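Local coordinates for glycoside hydrolase family 31 (Trueperella pyogenes, PDB 5I0F), which degrades cycloalternan, a cyclic glucose oligosaccharide, as a family 31 glycoside hydrolase, and is held here as a covalent glycosyl-enzyme intermediate, at residues Tyr13-Asp18 and Asn63-Asp68; Asp462-Asp467 and Gly501-Ser506; Val512-Ser517 and His525-Ala530. All coordinates share one frame; numbering follows the deposited sequence.

Contact 1: Tyr13-Asp18 and Asn63-Asp68; sequences YARSLD and NGTDSD. With CA (calcium ion), chain D.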
loop_
_atom_site.group_PDB
_atom_site.type_symbol
_atom_site.label_atom_id
_atom_site.label_comp_id
_atom_site.label_asym_id
_atom_site.label_seq_id
_atom_site.Cartn_x
_atom_site.Cartn_y
_atom_site.Cartn_z
ATOM N N TYR A 13 -1.817 -11.669 -8.394
ATOM C CA TYR A 13 -1.406 -12.924 -7.797
ATOM C C TYR A 13 -2.382 -14.095 -7.977
ATOM O O TYR A 13 -2.207 -15.126 -7.353
ATOM C CB TYR A 13 -1.144 -12.688 -6.304
ATOM C CG TYR A 13 -0.078 -11.650 -6.015
ATOM C CD1 TYR A 13 1.286 -11.919 -6.224
ATOM C CD2 TYR A 13 -0.421 -10.395 -5.495
ATOM C CE1 TYR A 13 2.263 -10.964 -5.943
ATOM C CE2 TYR A 13 0.542 -9.442 -5.213
ATOM C CZ TYR A 13 1.881 -9.712 -5.443
ATOM O OH TYR A 13 2.804 -8.713 -5.134
ATOM N N ALA A 14 -3.402 -13.946 -8.821
ATOM C CA ALA A 14 -4.409 -14.988 -8.965
ATOM C C ALA A 14 -4.848 -15.062 -10.416
ATOM O O ALA A 14 -4.775 -14.068 -11.159
ATOM C CB ALA A 14 -5.602 -14.727 -8.072
ATOM N N ARG A 15 -5.275 -16.260 -10.798
ATOM C CA ARG A 15 -5.827 -16.509 -12.125
ATOM C C ARG A 15 -7.334 -16.666 -12.031
ATOM O O ARG A 15 -7.839 -17.254 -11.068
ATOM C CB ARG A 15 -5.221 -17.779 -12.720
ATOM C CG ARG A 15 -3.695 -17.804 -12.702
ATOM C CD ARG A 15 -3.166 -19.219 -12.855
ATOM N NE ARG A 15 -3.585 -20.092 -11.759
ATOM C CZ ARG A 15 -3.757 -21.416 -11.841
ATOM N NH1 ARG A 15 -4.145 -22.083 -10.750
ATOM N NH2 ARG A 15 -3.563 -22.087 -12.988
ATOM N N SER A 16 -8.042 -16.142 -13.031
ATOM C CA SER A 16 -9.472 -16.409 -13.216
ATOM C C SER A 16 -9.671 -17.667 -14.074
ATOM O O SER A 16 -8.718 -18.212 -14.642
ATOM C CB SER A 16 -10.183 -15.185 -13.826
ATOM O OG SER A 16 -9.471 -14.624 -14.903
ATOM N N LEU A 17 -10.917 -18.120 -14.177
ATOM C CA LEU A 17 -11.232 -19.353 -14.902
ATOM C C LEU A 17 -11.295 -19.206 -16.430
ATOM O O LEU A 17 -11.486 -20.203 -17.136
ATOM C CB LEU A 17 -12.568 -19.914 -14.393
ATOM C CG LEU A 17 -12.559 -20.383 -12.944
ATOM C CD1 LEU A 17 -13.969 -20.727 -12.483
ATOM C CD2 LEU A 17 -11.635 -21.579 -12.762
ATOM N N ASP A 18 -11.141 -17.991 -16.936
ATOM C CA ASP A 18 -11.375 -17.672 -18.350
ATOM C C ASP A 18 -10.098 -17.243 -19.110
ATOM O O ASP A 18 -10.192 -16.563 -20.131
ATOM C CB ASP A 18 -12.438 -16.553 -18.434
ATOM C CG ASP A 18 -11.991 -15.261 -17.754
ATOM O OD1 ASP A 18 -10.926 -15.257 -17.080
ATOM O OD2 ASP A 18 -12.705 -14.248 -17.898
ATOM N N ASN A 63 -13.467 -26.149 -11.087
ATOM C CA ASN A 63 -13.650 -25.024 -10.160
ATOM C C ASN A 63 -12.309 -24.371 -9.941
ATOM O O ASN A 63 -11.270 -24.986 -10.191
ATOM C CB ASN A 63 -14.210 -25.488 -8.823
ATOM C CG ASN A 63 -15.554 -26.157 -8.967
ATOM O OD1 ASN A 63 -16.402 -25.710 -9.733
ATOM N ND2 ASN A 63 -15.759 -27.237 -8.225
ATOM N N GLY A 64 -12.318 -23.127 -9.467
ATOM C CA GLY A 64 -11.069 -22.431 -9.143
ATOM C C GLY A 64 -10.268 -23.205 -8.100
ATOM O O GLY A 64 -10.847 -23.892 -7.264
ATOM N N THR A 65 -8.941 -23.099 -8.150
ATOM C CA THR A 65 -8.096 -23.664 -7.093
ATOM C C THR A 65 -8.442 -22.980 -5.773
ATOM O O THR A 65 -8.943 -21.853 -5.761
ATOM C CB THR A 65 -6.578 -23.481 -7.331
ATOM O OG1 THR A 65 -6.237 -22.082 -7.291
ATOM C CG2 THR A 65 -6.133 -24.104 -8.662
ATOM N N ASP A 66 -8.189 -23.691 -4.677
ATOM C CA ASP A 66 -8.352 -23.164 -3.317
ATOM C C ASP A 66 -7.674 -21.789 -3.142
ATOM O O ASP A 66 -8.263 -20.853 -2.589
ATOM C CB ASP A 66 -7.765 -24.167 -2.320
ATOM C CG ASP A 66 -7.838 -23.674 -0.894
ATOM O OD1 ASP A 66 -8.971 -23.576 -0.362
ATOM O OD2 ASP A 66 -6.772 -23.362 -0.320
ATOM N N SER A 67 -6.435 -21.680 -3.612
ATOM C CA SER A 67 -5.677 -20.415 -3.580
ATOM C C SER A 67 -6.318 -19.306 -4.462
ATOM O O SER A 67 -6.538 -18.186 -3.976
ATOM C CB SER A 67 -4.218 -20.684 -4.004
ATOM O OG SER A 67 -3.483 -19.489 -4.187
ATOM N N ASP A 68 -6.637 -19.618 -5.727
ATOM C CA ASP A 68 -7.207 -18.611 -6.669
ATOM C C ASP A 68 -8.600 -18.090 -6.274
ATOM O O ASP A 68 -8.831 -16.883 -6.272
ATOM C CB ASP A 68 -7.294 -19.144 -8.105
ATOM C CG ASP A 68 -5.946 -19.286 -8.775
ATOM O OD1 ASP A 68 -5.088 -18.380 -8.647
ATOM O OD2 ASP A 68 -5.762 -20.296 -9.499
HETATM CA CA CA D . -9.582 -22.466 1.679
HETATM O O HOH W 1 -8.598 -20.715 0.485
HETATM O O HOH W 2 -9.685 -21.029 3.468
#
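R15 and D68 carry the polar side of this contact. The backbone N of R15 donates to D68 OD1 at 3.0 Å, with a nearly straight N-H...O angle of 172°, coming down on the oxygen from above the carboxylate plane. A bend at chi3 (-62°) turns NE back toward D68, and the guanidinium follows to the other oxygen: NH1 lies 2.7 Å from D68 OD2, a salt bridge whose bonds from NE and NH1 are bent and weak, with the two planar groups 52° apart.

D68 is also tied to its own helix start. T65 is the N-cap, its OG1 accepting from D68 N at 2.9 Å, so a single aspartate joins the loop to the first turn. One residue after the cap, D66 OD1 binds a calcium ion at 2.4 Å with two waters.

Van der Waals contact is slighter. L17 CD2 rests on the backbone at G64 N (3.7 Å), and T65 CG2 reaches R15 NH1 at the guanidinium edge.

Within the N-terminal domain, the 13-18 loop runs between strands 2-3 and 20-21 and is pinned to the start of helix 66-72; A14 packs on L71 and L72 there, while L17 touches T36 on strand 31-37.

Contact 2: Asp462-Asp467 and Gly501-Ser506; sequences DGFKTD and GDLLRS. With BGC (beta-D-glucopyranose), chain C.
F464 meets L503 and L504 on the inner side of the part of helix 485-506 at 501-506, and these three side chains make up most of the touching surface. CD2 and CE2 of the phenylalanine do the touching: CE2 lies 3.9 Å from L503 CD2, and CD2 4.1 Å from L504 CD1, which sits at the ring edge, near its plane. L503 crosses the phenylalanine side chain at about a right angle, its CG anti to the backbone N (chi1 174°). L504 takes the other setting, with CG beside its backbone N (chi1 -71°), and both of its methyls reach the backbone of G463, CD2 being 4.0 Å from G463 CA. The side chains that meet are all apolar.

This is a strand-to-helix layer of the TIM barrel. Strand 463-466 and the helix segment run antiparallel, 176° between their directions and 9.1 Å apart at closest approach, as expected where a barrel strand is followed in the chain by the helix that returns outside it. F464 points outward to the helix, whereas K465, next along the strand, points to the barrel interior.

At the C-terminal end of the strand D467 OD2 is covalently bonded to C1 of the glucose unit (1.4 Å), which makes D467 the nucleophile of the trapped intermediate. K465, extended throughout, brings NZ to O3 of the same sugar in a weak bond of 3.3 Å and also forms a salt bridge with E330. Further out, W387 donates to D467 OD2, and Y496 on helix 485-506 bonds to D467 O. V456 of helix 453-457 touches both F464 and L504, and Y500 meets the F464 ring edge-to-face.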
loop_
_atom_site.group_PDB
_atom_site.type_symbol
_atom_site.label_atom_id
_atom_site.label_comp_id
_atom_site.label_asym_id
_atom_site.label_seq_id
_atom_site.Cartn_x
_atom_site.Cartn_y
_atom_site.Cartn_z
ATOM N N ASP A 462 -8.294 20.254 7.315
ATOM C CA ASP A 462 -6.848 20.389 7.294
ATOM C C ASP A 462 -6.130 19.313 6.476
ATOM O O ASP A 462 -4.905 19.352 6.332
ATOM C CB ASP A 462 -6.344 20.340 8.722
ATOM C CG ASP A 462 -6.974 21.404 9.573
ATOM O OD1 ASP A 462 -6.623 22.556 9.345
ATOM O OD2 ASP A 462 -7.814 21.087 10.457
ATOM N N GLY A 463 -6.871 18.347 5.961
ATOM C CA GLY A 463 -6.250 17.303 5.174
ATOM C C GLY A 463 -7.183 16.163 4.883
ATOM O O GLY A 463 -8.358 16.169 5.311
ATOM N N PHE A 464 -6.639 15.166 4.187
ATOM C CA PHE A 464 -7.414 14.017 3.750
ATOM C C PHE A 464 -6.724 12.689 4.037
ATOM O O PHE A 464 -5.508 12.569 3.855
ATOM C CB PHE A 464 -7.684 14.118 2.242
ATOM C CG PHE A 464 -8.544 15.292 1.845
ATOM C CD1 PHE A 464 -9.926 15.202 1.893
ATOM C CD2 PHE A 464 -7.958 16.469 1.357
ATOM C CE1 PHE A 464 -10.718 16.277 1.487
ATOM C CE2 PHE A 464 -8.733 17.540 0.971
ATOM C CZ PHE A 464 -10.106 17.449 1.031
ATOM N N LYS A 465 -7.500 11.703 4.495
ATOM C CA LYS A 465 -7.053 10.315 4.536
ATOM C C LYS A 465 -7.409 9.679 3.194
ATOM O O LYS A 465 -8.545 9.222 2.996
ATOM C CB LYS A 465 -7.703 9.550 5.688
ATOM C CG LYS A 465 -7.183 8.122 5.811
ATOM C CD LYS A 465 -7.656 7.447 7.082
ATOM C CE LYS A 465 -7.059 6.054 7.193
ATOM N NZ LYS A 465 -7.434 5.391 8.475
ATOM N N THR A 466 -6.432 9.671 2.300
ATOM C CA THR A 466 -6.563 9.230 0.927
ATOM C C THR A 466 -6.330 7.729 0.909
ATOM O O THR A 466 -5.263 7.266 0.575
ATOM C CB THR A 466 -5.562 10.006 0.029
ATOM O OG1 THR A 466 -4.357 10.261 0.762
ATOM C CG2 THR A 466 -6.151 11.342 -0.392
ATOM N N ASP A 467 -7.362 6.986 1.296
ATOM C CA ASP A 467 -7.344 5.534 1.386
ATOM C C ASP A 467 -7.497 4.900 -0.012
ATOM O O ASP A 467 -7.909 5.562 -0.964
ATOM C CB ASP A 467 -8.505 5.108 2.316
ATOM C CG ASP A 467 -8.372 3.707 2.883
ATOM O OD1 ASP A 467 -7.378 2.998 2.663
ATOM O OD2 ASP A 467 -9.320 3.302 3.622
ATOM N N GLY A 501 -2.954 16.660 -2.363
ATOM C CA GLY A 501 -1.901 17.593 -1.942
ATOM C C GLY A 501 -2.005 18.931 -2.665
ATOM O O GLY A 501 -1.947 19.988 -2.037
ATOM N N ASP A 502 -2.210 18.883 -3.987
ATOM C CA ASP A 502 -2.376 20.098 -4.796
ATOM C C ASP A 502 -3.640 20.894 -4.420
ATOM O O ASP A 502 -3.610 22.135 -4.422
ATOM C CB ASP A 502 -2.381 19.765 -6.296
ATOM C CG ASP A 502 -1.018 19.340 -6.808
ATOM O OD1 ASP A 502 -0.015 19.522 -6.084
ATOM O OD2 ASP A 502 -0.933 18.802 -7.942
ATOM N N LEU A 503 -4.752 20.204 -4.123
ATOM C CA LEU A 503 -5.957 20.883 -3.626
ATOM C C LEU A 503 -5.648 21.690 -2.375
ATOM O O LEU A 503 -5.954 22.873 -2.301
ATOM C CB LEU A 503 -7.104 19.888 -3.368
ATOM C CG LEU A 503 -8.353 20.469 -2.704
ATOM C CD1 LEU A 503 -8.954 21.558 -3.592
ATOM C CD2 LEU A 503 -9.356 19.374 -2.361
ATOM N N LEU A 504 -4.997 21.040 -1.414
ATOM C CA LEU A 504 -4.655 21.688 -0.155
ATOM C C LEU A 504 -3.722 22.893 -0.329
ATOM O O LEU A 504 -3.993 23.970 0.198
ATOM C CB LEU A 504 -4.047 20.674 0.789
ATOM C CG LEU A 504 -5.065 19.639 1.327
ATOM C CD1 LEU A 504 -4.344 18.401 1.816
ATOM C CD2 LEU A 504 -5.927 20.215 2.434
ATOM N N ARG A 505 -2.652 22.701 -1.089
ATOM C CA ARG A 505 -1.739 23.785 -1.444
ATOM C C ARG A 505 -2.473 24.952 -2.079
ATOM O O ARG A 505 -2.179 26.089 -1.732
ATOM C CB ARG A 505 -0.639 23.318 -2.410
ATOM C CG ARG A 505 0.411 22.398 -1.822
ATOM C CD ARG A 505 1.368 21.967 -2.923
ATOM N NE ARG A 505 2.257 20.910 -2.466
ATOM C CZ ARG A 505 2.122 19.597 -2.698
ATOM N NH1 ARG A 505 1.125 19.082 -3.435
ATOM N NH2 ARG A 505 3.038 18.767 -2.188
ATOM N N SER A 506 -3.410 24.673 -2.999
ATOM C CA SER A 506 -4.166 25.743 -3.689
ATOM C C SER A 506 -5.073 26.531 -2.762
ATOM O O SER A 506 -5.430 27.668 -3.068
ATOM C CB SER A 506 -4.992 25.201 -4.888
ATOM O OG SER A 506 -6.152 24.502 -4.464
HETATM C C2 BGC C . -8.442 1.680 5.498
HETATM C C3 BGC C . -9.002 1.620 6.931
HETATM C C4 BGC C . -10.357 2.320 6.971
HETATM C C5 BGC C . -11.315 1.725 5.929
HETATM C C6 BGC C . -12.574 2.580 5.862
HETATM C C1 BGC C . -9.403 2.052 4.339
HETATM O O2 BGC C . -7.267 0.906 5.183
HETATM O O3 BGC C . -8.080 2.216 7.848
HETATM O O4 BGC C . -10.936 2.216 8.286
HETATM O O5 BGC C . -10.748 1.610 4.599
HETATM O O6 BGC C . -13.581 1.939 5.072
#

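Contact 3: Val512-Ser517 and His525-Ala530; sequences VTFSRS and HGLYWA. With BGC (beta-D-glucopyranose), chain C; GLC (alpha-D-glucopyranose), chain B.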
loop_
_atom_site.group_PDB
_atom_site.type_symbol
_atom_site.label_atom_id
_atom_site.label_comp_id
_atom_site.label_asym_id
_atom_site.label_seq_id
_atom_site.Cartn_x
_atom_site.Cartn_y
_atom_site.Cartn_z
ATOM N N VAL A 512 -1.275 17.834 3.685
ATOM C CA VAL A 512 -1.372 16.749 4.626
ATOM C C VAL A 512 -2.379 15.738 4.059
ATOM O O VAL A 512 -3.591 15.832 4.310
ATOM C CB VAL A 512 -1.740 17.252 6.029
ATOM C CG1 VAL A 512 -1.866 16.076 6.985
ATOM C CG2 VAL A 512 -0.670 18.217 6.548
ATOM N N THR A 513 -1.865 14.812 3.257
ATOM C CA THR A 513 -2.579 13.597 2.884
ATOM C C THR A 513 -2.023 12.418 3.677
ATOM O O THR A 513 -0.863 12.437 4.079
ATOM C CB THR A 513 -2.471 13.289 1.378
ATOM O OG1 THR A 513 -1.091 13.127 0.986
ATOM C CG2 THR A 513 -3.087 14.407 0.592
ATOM N N PHE A 514 -2.842 11.400 3.888
ATOM C CA PHE A 514 -2.491 10.241 4.715
ATOM C C PHE A 514 -2.954 9.024 3.908
ATOM O O PHE A 514 -4.164 8.768 3.829
ATOM C CB PHE A 514 -3.239 10.375 6.050
ATOM C CG PHE A 514 -2.846 9.400 7.140
ATOM C CD1 PHE A 514 -1.537 9.247 7.547
ATOM C CD2 PHE A 514 -3.834 8.696 7.822
ATOM C CE1 PHE A 514 -1.210 8.376 8.585
ATOM C CE2 PHE A 514 -3.526 7.848 8.882
ATOM C CZ PHE A 514 -2.210 7.679 9.261
ATOM N N SER A 515 -1.995 8.300 3.318
ATOM C CA SER A 515 -2.247 7.215 2.342
ATOM C C SER A 515 -1.638 5.903 2.806
ATOM O O SER A 515 -0.766 5.913 3.643
ATOM C CB SER A 515 -1.614 7.556 0.986
ATOM O OG SER A 515 -2.024 8.828 0.543
ATOM N N ARG A 516 -2.143 4.779 2.283
ATOM C CA ARG A 516 -1.537 3.470 2.501
ATOM C C ARG A 516 -0.808 2.958 1.270
ATOM O O ARG A 516 0.109 2.156 1.411
ATOM C CB ARG A 516 -2.561 2.410 2.963
ATOM C CG ARG A 516 -3.643 2.102 1.923
ATOM C CD ARG A 516 -4.725 1.155 2.436
ATOM N NE ARG A 516 -5.534 0.691 1.303
ATOM C CZ ARG A 516 -6.654 -0.026 1.396
ATOM N NH1 ARG A 516 -7.181 -0.343 2.573
ATOM N NH2 ARG A 516 -7.268 -0.439 0.298
ATOM N N SER A 517 -1.217 3.370 0.074
ATOM C CA SER A 517 -0.575 2.859 -1.118
ATOM C C SER A 517 0.284 3.922 -1.790
ATOM O O SER A 517 0.123 5.132 -1.588
ATOM C CB SER A 517 -1.571 2.233 -2.101
ATOM O OG SER A 517 -2.415 3.225 -2.646
ATOM N N HIS A 525 4.718 13.197 -1.492
ATOM C CA HIS A 525 3.283 13.452 -1.367
ATOM C C HIS A 525 2.731 12.959 -0.039
ATOM O O HIS A 525 2.125 11.898 0.030
ATOM C CB HIS A 525 2.527 12.809 -2.551
ATOM C CG HIS A 525 2.973 13.311 -3.885
ATOM N ND1 HIS A 525 2.855 14.633 -4.262
ATOM C CD2 HIS A 525 3.534 12.673 -4.936
ATOM C CE1 HIS A 525 3.332 14.787 -5.479
ATOM N NE2 HIS A 525 3.773 13.619 -5.901
ATOM N N GLY A 526 2.938 13.757 0.997
ATOM C CA GLY A 526 2.274 13.576 2.271
ATOM C C GLY A 526 2.818 12.486 3.161
ATOM O O GLY A 526 4.038 12.210 3.163
ATOM N N LEU A 527 1.884 11.886 3.918
ATOM C CA LEU A 527 2.123 10.929 4.983
ATOM C C LEU A 527 1.579 9.553 4.610
ATOM O O LEU A 527 0.705 9.431 3.724
ATOM C CB LEU A 527 1.378 11.365 6.250
ATOM C CG LEU A 527 1.946 12.472 7.102
ATOM C CD1 LEU A 527 2.396 13.689 6.337
ATOM C CD2 LEU A 527 0.958 12.815 8.204
ATOM N N TYR A 528 2.107 8.529 5.283
ATOM C CA TYR A 528 1.777 7.135 5.004
ATOM C C TYR A 528 1.531 6.345 6.267
ATOM O O TYR A 528 2.154 6.590 7.285
ATOM C CB TYR A 528 2.844 6.468 4.116
ATOM C CG TYR A 528 2.843 7.133 2.767
ATOM C CD1 TYR A 528 3.551 8.313 2.552
ATOM C CD2 TYR A 528 2.010 6.666 1.741
ATOM C CE1 TYR A 528 3.455 9.002 1.344
ATOM C CE2 TYR A 528 1.945 7.325 0.521
ATOM C CZ TYR A 528 2.661 8.491 0.333
ATOM O OH TYR A 528 2.519 9.143 -0.866
ATOM N N TRP A 529 0.594 5.400 6.213
ATOM C CA TRP A 529 0.438 4.441 7.297
ATOM C C TRP A 529 0.496 3.040 6.714
ATOM O O TRP A 529 0.291 2.855 5.514
ATOM C CB TRP A 529 -0.806 4.713 8.163
ATOM C CG TRP A 529 -2.070 3.995 7.763
ATOM C CD1 TRP A 529 -2.580 2.883 8.349
ATOM C CD2 TRP A 529 -2.989 4.359 6.724
ATOM N NE1 TRP A 529 -3.728 2.487 7.702
ATOM C CE2 TRP A 529 -4.015 3.389 6.717
ATOM C CE3 TRP A 529 -3.057 5.417 5.804
ATOM C CZ2 TRP A 529 -5.094 3.434 5.819
ATOM C CZ3 TRP A 529 -4.113 5.450 4.906
ATOM C CH2 TRP A 529 -5.114 4.457 4.912
ATOM N N ALA A 530 0.784 2.058 7.571
ATOM C CA ALA A 530 1.092 0.692 7.163
ATOM C C ALA A 530 -0.127 -0.175 6.785
ATOM O O ALA A 530 0.028 -1.338 6.487
ATOM C CB ALA A 530 1.867 0.014 8.280
HETATM C C2 BGC C . -8.442 1.680 5.498
HETATM C C3 BGC C . -9.002 1.620 6.931
HETATM C C4 BGC C . -10.357 2.320 6.971
HETATM C C5 BGC C . -11.315 1.725 5.929
HETATM C C6 BGC C . -12.574 2.580 5.862
HETATM C C1 BGC C . -9.403 2.052 4.339
HETATM O O2 BGC C . -7.267 0.906 5.183
HETATM O O3 BGC C . -8.080 2.216 7.848
HETATM O O4 BGC C . -10.936 2.216 8.286
HETATM O O5 BGC C . -10.748 1.610 4.599
HETATM O O6 BGC C . -13.581 1.939 5.072
HETATM C C1 GLC B . -12.172 -3.859 4.963
HETATM C C2 GLC B . -11.099 -2.913 5.509
HETATM C C3 GLC B . -10.707 -1.882 4.458
HETATM C C4 GLC B . -10.232 -2.596 3.201
HETATM C C5 GLC B . -11.380 -3.484 2.714
HETATM C C6 GLC B . -11.049 -4.244 1.441
HETATM O O2 GLC B . -11.582 -2.280 6.697
HETATM O O3 GLC B . -9.663 -1.044 4.978
HETATM O O4 GLC B . -9.833 -1.637 2.201
HETATM O O5 GLC B . -11.748 -4.440 3.728
HETATM O O6 GLC B . -10.097 -5.294 1.672
HETATM O O HOH W 3 -0.023 10.648 1.313
HETATM O O HOH W 4 1.274 7.945 -3.027
#
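S515 stands between L527 and W529 in a parallel strand pairing: L527 N donates to T513 O (2.8 Å), S515 N to L527 O, and W529 N to S515 O. One water extends this network, accepting from T513 OG1 and S515 OG and donating to the carbonyls of H525 and L527. S515 OG also bonds to T466 OG1. T513 OG1 takes the crowded position between its backbone N and carbonyl carbon (chi1 59°), which turns it toward that water.

Past the strand end, R516 reaches the sugars. Its NH1 donates to O4 of the alpha-glucose at 3.0 Å and to O2 of the enzyme-bound glucose at 2.9 Å, while E470 forms a salt bridge with NE and so steadies the guanidinium. The arginine and W529 side chains lie alongside each other and point the same way. R516 CB sits over the indole in a CH-pi contact, 3.8 Å from the centroid of the six-membered ring and 10° off its normal, and W529 CZ2 comes to 3.4 Å from the bound glucose O2 at the indole edge.

F514 packs with W529 as well. Their planes are 28° apart but slid so that the rings barely overlap, and F514 CZ touches W529 CB at 3.5 Å. L527 CB lies at the phenylalanine edge, 3.8 Å from CD1. Beside S515, Y528 CE2 comes to 3.6 Å from the serine CB.

In the eight-stranded barrel, strand 513-515 is flanked by 463-466 and 527-529, and 527-529 pairs in turn with 558-561; helix 485-506 packs against T513, S517 and H525.

Contacts 2 and 3 are neighbouring pieces of one barrel, their centres about 10 Å apart. Strands 463-466 and 513-515 lie side by side in it, joined by F514 N to F464 O (2.9 Å) and T466 OG1 to S515 OG (2.7 Å), both probable hydrogen bonds; K465 CE also packs on W529 CH2 at 3.4 Å. Both contacts reach the same covalently held glucose, contact 2 through its attachment point and contact 3 through an arginine that also donates to a separate alpha-glucose in the pocket. Contact 1 belongs to the N-terminal domain, its centre about 38 Å from that of contact 2 and 32 Å from that of contact 3, and it touches neither.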